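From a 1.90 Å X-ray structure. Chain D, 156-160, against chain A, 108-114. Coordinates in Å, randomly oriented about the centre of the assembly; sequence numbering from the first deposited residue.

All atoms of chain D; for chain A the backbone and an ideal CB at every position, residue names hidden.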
# COMPACT_ATOMS: atom_id res chain seq x y z
N ARG D 156 5.71 8.32 6.56
CA ARG D 156 5.08 9.62 6.80
C ARG D 156 3.59 9.34 6.98
O ARG D 156 3.01 8.65 6.14
CB ARG D 156 5.31 10.56 5.61
CG ARG D 156 6.77 10.87 5.31
CD ARG D 156 6.98 11.85 4.18
NE ARG D 156 6.84 13.25 4.59
CZ ARG D 156 7.81 13.99 5.11
NH1 ARG D 156 9.02 13.47 5.33
NH2 ARG D 156 7.59 15.26 5.43
N VAL D 157 2.98 9.82 8.06
CA VAL D 157 1.52 9.66 8.18
C VAL D 157 0.76 10.58 7.22
O VAL D 157 1.25 11.61 6.78
CB VAL D 157 0.92 9.83 9.63
CG1 VAL D 157 1.15 8.57 10.49
CG2 VAL D 157 1.39 11.10 10.30
N LEU D 158 -0.46 10.17 6.93
CA LEU D 158 -1.29 10.89 5.99
C LEU D 158 -2.11 11.93 6.75
O LEU D 158 -2.29 13.05 6.27
CB LEU D 158 -2.22 9.91 5.27
CG LEU D 158 -1.51 8.84 4.40
CD1 LEU D 158 -2.60 8.01 3.77
CD2 LEU D 158 -0.67 9.51 3.33
N LYS D 159 -2.54 11.54 7.96
CA LYS D 159 -3.36 12.40 8.81
C LYS D 159 -2.73 13.78 8.95
O LYS D 159 -1.57 13.92 9.30
CB LYS D 159 -3.58 11.77 10.20
CG LYS D 159 -4.62 12.55 11.06
CD LYS D 159 -4.73 11.95 12.45
CE LYS D 159 -5.72 12.74 13.32
NZ LYS D 159 -5.81 12.08 14.68
N GLY D 160 -3.52 14.80 8.65
CA GLY D 160 -3.04 16.17 8.78
C GLY D 160 -2.32 16.70 7.57
O GLY D 160 -2.02 17.90 7.51
N UNK A 108 -2.00 5.78 18.25
CA UNK A 108 -2.40 4.67 17.39
C UNK A 108 -2.30 4.98 15.89
O UNK A 108 -2.44 4.08 15.09
CB UNK A 108 -3.84 4.26 17.73
N UNK A 109 -2.06 6.24 15.49
CA UNK A 109 -2.25 6.61 14.09
C UNK A 109 -1.25 5.97 13.13
O UNK A 109 -1.68 5.42 12.12
CB UNK A 109 -2.17 8.13 13.95
N UNK A 110 0.04 6.06 13.43
CA UNK A 110 1.10 5.45 12.56
C UNK A 110 0.97 3.95 12.36
O UNK A 110 1.06 3.48 11.21
CB UNK A 110 2.48 5.73 13.16
N UNK A 111 0.77 3.17 13.44
CA UNK A 111 0.53 1.75 13.17
C UNK A 111 -0.81 1.41 12.54
O UNK A 111 -0.91 0.40 11.87
CB UNK A 111 0.66 0.97 14.48
N UNK A 112 -1.85 2.22 12.74
CA UNK A 112 -3.11 1.97 12.03
C UNK A 112 -2.94 2.21 10.53
O UNK A 112 -3.42 1.42 9.70
CB UNK A 112 -4.22 2.86 12.58
N UNK A 113 -2.28 3.30 10.16
CA UNK A 113 -2.10 3.60 8.75
C UNK A 113 -1.21 2.55 8.13
O UNK A 113 -1.41 2.15 6.99
CB UNK A 113 -1.51 5.00 8.55
N UNK A 114 -0.25 2.11 8.90
CA UNK A 114 0.67 1.08 8.40
C UNK A 114 -0.07 -0.24 8.14
O UNK A 114 0.18 -0.90 7.12
CB UNK A 114 1.81 0.86 9.40

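Position 108 of chain A comes first. Its ideal CB has nothing of Val157(D) to Lys159(D) within 5.5 Å, so the visible atoms of chain D set no preference. The backbone, at phi -83° and psi -10°, admits most residues, and its phi is one that a proline ring tolerates. The deposited residue is Pro108(A); its carbonyl O accepts a bond from the backbone N of 112, at 3.1 Å.

At 109 the CA-to-CB bond points toward chain D. The ideal CB lies 4.8 Å from Val157(D) CG1 and 4.8 Å from Lys159(D) CD, so it looks at a valine methyl and at the methylene part of an extended lysine chain. Both surfaces are apolar, and at these distances any further carbon must branch off the direct lines from the CB and settle beside the two surfaces. Valine, isoleucine, alanine or a suitably turned leucine would all fit the evidence. Val109(A) is deposited, with chi1 in the t well. Its CG1 reaches 4.1 Å from Val157(D) CG1 and also 4.1 Å from Lys159(D) CB, so a single methyl touches both neighbours.

At 110 the bond runs sideways, and the ideal CB is already 4.1 Å from Val157(D) CG1. A small apolar residue suits so close an approach, although a longer chain directed past the methyl cannot be excluded from these atoms. Ala110(A) packs its CB 4.0 Å from Val157(D) CG1, while its CA comes closer to the same CG1, at 3.7 Å; the valine methyl therefore rests against the helix backbone as well as the side chain.

Position 111 directs its CB away from chain D, and 112 lies out of reach; neither ideal CB has a chain D atom within 5.5 Å. Many residues would serve at both. At 111 a proline is compatible with phi -71°, and the backbone bonds within this stretch begin with the N of 112, so its own N, which a proline leaves without a hydrogen, has no acceptor to lose here. Pro111(A) and Ala112(A) occupy them and make no contact here.

Position 113 is the most informative. Its CB points toward chain D and stands 4.9 Å from Val157(D) CG1, one turn along the helix from 109. Beyond it, the backbone N atoms of Leu158(D) and Lys159(D) are successive donors in a segment without regular structure. An acceptor on a chain of some length is indicated: glutamate has two oxygens to offer, and glutamine could satisfy one donor with its single oxygen. Glu113(A) is deposited, with chi1 -70° and chi2 -165°. Its OE1 accepts from Leu158(D) N at 2.8 Å (N-H...O angle 160°), and OE2 accepts from Lys159(D) N at 3.2 Å (151°). The carboxylate thus spans the two amides; a weak bond from Leu158(D) N to OE2 at 3.5 Å supplements them. A water donates to Glu113(A) OE1 at 2.5 Å and to Arg156(D) O at 3.1 Å, extending the link by one residue.

At 114 the ideal CB is again out of reach, so chain D sets no preference there. Leu114(A) is deposited and its side chain makes no contact with chain D here.

Chain A (108-114) PVAPAEL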
# COMPACT_ATOMS: atom_id res chain seq x y z
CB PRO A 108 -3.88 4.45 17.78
CG PRO A 108 -4.38 5.93 18.06
CD PRO A 108 -3.16 6.58 18.72
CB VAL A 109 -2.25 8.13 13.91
CG1 VAL A 109 -2.47 8.51 12.44
CG2 VAL A 109 -3.34 8.73 14.82
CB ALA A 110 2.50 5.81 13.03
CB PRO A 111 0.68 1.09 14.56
CG PRO A 111 0.27 2.19 15.50
CD PRO A 111 0.86 3.43 14.89
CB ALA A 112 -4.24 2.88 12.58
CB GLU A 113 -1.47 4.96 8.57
CG GLU A 113 -2.48 6.06 8.95
CD GLU A 113 -2.09 7.43 8.45
OE1 GLU A 113 -1.07 7.54 7.77
OE2 GLU A 113 -2.83 8.41 8.74
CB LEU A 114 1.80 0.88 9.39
CG LEU A 114 2.99 0.03 8.89
CD1 LEU A 114 2.80 -1.49 9.16
CD2 LEU A 114 3.31 0.30 7.39
O HOH W 1 1.07 6.40 7.08
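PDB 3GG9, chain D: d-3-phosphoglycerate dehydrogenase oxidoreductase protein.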